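Local coordinates for protein P91 (Metagenome, PDB 4ZI5) that hydrolyses phosphotriesters as a promiscuous activity of a dienelactone hydrolase-like enzyme with the alpha/beta-hydrolase fold, at residues A[15-20]-A[116-121]. Numbering follows the deposited sequence.
Sequences TARKVD and AQPEVD
Arg17 reaches from strand 15-23 to the turn Gln117-Val120 and clasps Glu119 end-on. From CB its chain starts with CG between the backbone N and the carbonyl carbon (chi1 71°), then runs extended through CD to NE. Arg17 NE donates to a water at 2.8 Å, and that water in turn donates to Gln117 OE1. Arg17 NH2 has two acceptors, Gln117 OE1 and Glu119 OE1, each at 2.9 Å and near the guanidinium plane. Arg17 NH1 to Glu119 OE2, at 2.8 Å with an N-H...O angle of 168°, completes a two-pronged salt bridge. Both carboxylate oxygens are met on their syn sides, although the two planes are turned 34° apart, so the pairing is twisted rather than flat. Gln117 slides past Arg17 in the opposite direction and offers OE1 in its carbonyl plane, on a lone pair. Serving Arg17 NH2 directly and NE through the water, this oxygen should help hold that side of the group. Gln117 NE2 meets Val19 CG1 tip to tip, a van der Waals touch at 3.5 Å, and bonds to Ala113 O of helix 100-115. The type I turn, closed by Val120 N to Gln117 O, carries Gln117 first and Glu119 third, both directed toward Arg17. Thus the N-terminal antiparallel hairpin of this alpha/beta-hydrolase sheet, whose strand 26-34 adds a Trp34 cation-pi contact to Arg17, is pinned to the loop between helix 100-115 and strand 120-121, parallel partner of strand 42-48.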
ATOM      1  N   THR A  15     -20.709   2.523  21.114  1.00 19.84           N
ATOM      2  CA  THR A  15     -21.012   3.589  22.084  1.00 20.33           C
ATOM      3  C   THR A  15     -19.875   4.576  22.146  1.00 18.91           C
ATOM      4  O   THR A  15     -18.739   4.265  21.754  1.00 17.12           O
ATOM      5  CB  THR A  15     -21.258   2.990  23.479  1.00 22.18           C
ATOM      6  OG1 THR A  15     -22.189   1.915  23.353  1.00 24.88           O
ATOM      7  CG2 THR A  15     -21.859   4.018  24.441  1.00 22.93           C
ATOM      8  N   ALA A  16     -20.182   5.784  22.621  1.00 16.75           N
ATOM      9  CA  ALA A  16     -19.168   6.816  22.765  1.00 16.31           C
ATOM     10  C   ALA A  16     -19.385   7.551  24.075  1.00 16.74           C
ATOM     11  O   ALA A  16     -20.525   7.687  24.537  1.00 17.92           O
ATOM     12  CB  ALA A  16     -19.220   7.780  21.600  1.00 15.89           C
ATOM     13  N   ARG A  17     -18.307   8.096  24.618  1.00 15.40           N
ATOM     14  CA  ARG A  17     -18.406   8.904  25.828  1.00 15.11           C
ATOM     15  C   ARG A  17     -17.342   9.973  25.800  1.00 16.81           C
ATOM     16  O   ARG A  17     -16.264   9.777  25.220  1.00 15.00           O
ATOM     17  CB  ARG A  17     -18.266   8.011  27.055  1.00 14.94           C
ATOM     18  CG  ARG A  17     -16.871   7.440  27.306  1.00 14.82           C
ATOM     19  CD  ARG A  17     -16.880   6.538  28.516  1.00 14.71           C
ATOM     20  NE  ARG A  17     -15.561   6.022  28.907  1.00 14.09           N
ATOM     21  CZ  ARG A  17     -15.190   4.740  28.891  1.00 14.66           C
ATOM     22  NH1 ARG A  17     -15.988   3.777  28.417  1.00 14.41           N
ATOM     23  NH2 ARG A  17     -13.971   4.424  29.332  1.00 14.73           N
ATOM     24  N   LYS A  18     -17.620  11.103  26.462  1.00 17.00           N
ATOM     25  CA  LYS A  18     -16.637  12.170  26.559  1.00 18.29           C
ATOM     26  C   LYS A  18     -15.560  11.809  27.566  1.00 17.85           C
ATOM     27  O   LYS A  18     -15.838  11.122  28.566  1.00 18.88           O
ATOM     28  CB  LYS A  18     -17.307  13.491  26.931  1.00 20.07           C
ATOM     29  CG  LYS A  18     -18.335  13.958  25.899  1.00 24.41           C
ATOM     30  CD  LYS A  18     -17.741  14.172  24.516  1.00 27.62           C
ATOM     31  CE  LYS A  18     -18.800  14.179  23.423  1.00 32.60           C
ATOM     32  NZ  LYS A  18     -20.059  14.921  23.684  1.00 35.18           N
ATOM     33  N   VAL A  19     -14.325  12.206  27.262  1.00 16.02           N
ATOM     34  CA  VAL A  19     -13.200  12.032  28.174  1.00 15.48           C
ATOM     35  C   VAL A  19     -12.510  13.378  28.360  1.00 16.32           C
ATOM     36  O   VAL A  19     -11.948  13.917  27.416  1.00 16.63           O
ATOM     37  CB  VAL A  19     -12.187  10.986  27.635  1.00 15.11           C
ATOM     38  CG1 VAL A  19     -10.960  10.869  28.527  1.00 14.64           C
ATOM     39  CG2 VAL A  19     -12.871   9.621  27.511  1.00 15.07           C
ATOM     40  N   ASP A  20     -12.536  13.877  29.600  1.00 17.47           N
ATOM     41  CA  ASP A  20     -11.820  15.085  30.001  1.00 18.61           C
ATOM     42  C   ASP A  20     -10.373  14.749  30.313  1.00 17.53           C
ATOM     43  O   ASP A  20     -10.102  13.791  31.013  1.00 17.22           O
ATOM     44  CB  ASP A  20     -12.463  15.685  31.267  1.00 19.82           C
ATOM     45  CG  ASP A  20     -13.856  16.193  31.017  1.00 23.08           C
ATOM     46  OD1 ASP A  20     -14.025  17.043  30.119  1.00 24.12           O
ATOM     47  OD2 ASP A  20     -14.794  15.740  31.714  1.00 24.63           O
ATOM     48  N   ALA A 116      -5.539   5.594  29.897  1.00 14.72           N
ATOM     49  CA  ALA A 116      -6.331   5.686  31.113  1.00 16.08           C
ATOM     50  C   ALA A 116      -7.654   4.922  31.100  1.00 16.25           C
ATOM     51  O   ALA A 116      -8.175   4.611  32.173  1.00 16.65           O
ATOM     52  CB  ALA A 116      -6.604   7.127  31.427  1.00 16.04           C
ATOM     53  N   GLN A 117      -8.201   4.604  29.925  1.00 14.92           N
ATOM     54  CA  GLN A 117      -9.517   3.992  29.881  1.00 14.77           C
ATOM     55  C   GLN A 117      -9.381   2.511  30.159  1.00 14.74           C
ATOM     56  O   GLN A 117      -8.522   1.866  29.567  1.00 13.47           O
ATOM     57  CB  GLN A 117     -10.218   4.252  28.553  1.00 14.91           C
ATOM     58  CG  GLN A 117     -10.291   5.708  28.141  1.00 15.24           C
ATOM     59  CD  GLN A 117     -10.803   6.602  29.255  1.00 15.37           C
ATOM     60  OE1 GLN A 117     -11.856   6.327  29.837  1.00 16.04           O
ATOM     61  NE2 GLN A 117     -10.033   7.633  29.603  1.00 15.83           N
ATOM     62  N   PRO A 118     -10.237   1.952  31.052  1.00 15.78           N
ATOM     63  CA  PRO A 118     -10.056   0.531  31.427  1.00 15.28           C
ATOM     64  C   PRO A 118     -10.273  -0.519  30.326  1.00 15.96           C
ATOM     65  O   PRO A 118      -9.818  -1.660  30.470  1.00 16.26           O
ATOM     66  CB  PRO A 118     -11.059   0.326  32.578  1.00 15.87           C
ATOM     67  CG  PRO A 118     -11.319   1.704  33.091  1.00 16.57           C
ATOM     68  CD  PRO A 118     -11.271   2.597  31.890  1.00 16.02           C
ATOM     69  N   GLU A 119     -10.928  -0.133  29.242  1.00 14.89           N
ATOM     70  CA  GLU A 119     -11.105  -0.995  28.089  1.00 15.51           C
ATOM     71  C   GLU A 119      -9.848  -1.155  27.225  1.00 15.84           C
ATOM     72  O   GLU A 119      -9.843  -1.999  26.329  1.00 17.44           O
ATOM     73  CB  GLU A 119     -12.229  -0.460  27.191  1.00 15.23           C
ATOM     74  CG  GLU A 119     -13.584  -0.383  27.852  1.00 15.27           C
ATOM     75  CD  GLU A 119     -13.873   0.954  28.512  1.00 15.13           C
ATOM     76  OE1 GLU A 119     -12.939   1.769  28.776  1.00 14.57           O
ATOM     77  OE2 GLU A 119     -15.069   1.185  28.791  1.00 14.44           O
ATOM     78  N   VAL A 120      -8.816  -0.358  27.481  1.00 14.90           N
ATOM     79  CA  VAL A 120      -7.600  -0.334  26.660  1.00 15.21           C
ATOM     80  C   VAL A 120      -6.508  -1.176  27.286  1.00 15.84           C
ATOM     81  O   VAL A 120      -6.158  -0.978  28.444  1.00 14.74           O
ATOM     82  CB  VAL A 120      -7.087   1.119  26.480  1.00 15.00           C
ATOM     83  CG1 VAL A 120      -5.760   1.189  25.706  1.00 14.81           C
ATOM     84  CG2 VAL A 120      -8.136   1.941  25.743  1.00 14.89           C
ATOM     85  N   ASP A 121      -5.970  -2.094  26.473  1.00 16.57           N
ATOM     86  CA  ASP A 121      -4.714  -2.794  26.725  1.00 16.66           C
ATOM     87  C   ASP A 121      -3.575  -1.824  26.397  1.00 17.33           C
ATOM     88  O   ASP A 121      -3.267  -1.557  25.208  1.00 16.31           O
ATOM     89  CB  ASP A 121      -4.638  -4.015  25.831  1.00 17.44           C
ATOM     90  CG  ASP A 121      -3.347  -4.784  25.981  1.00 18.20           C
ATOM     91  OD1 ASP A 121      -2.425  -4.328  26.662  1.00 18.69           O
ATOM     92  OD2 ASP A 121      -3.307  -5.877  25.401  1.00 20.82           O
TER
HETATM   93  O   HOH W   1     -14.098   7.557  30.785  1.00 17.46           O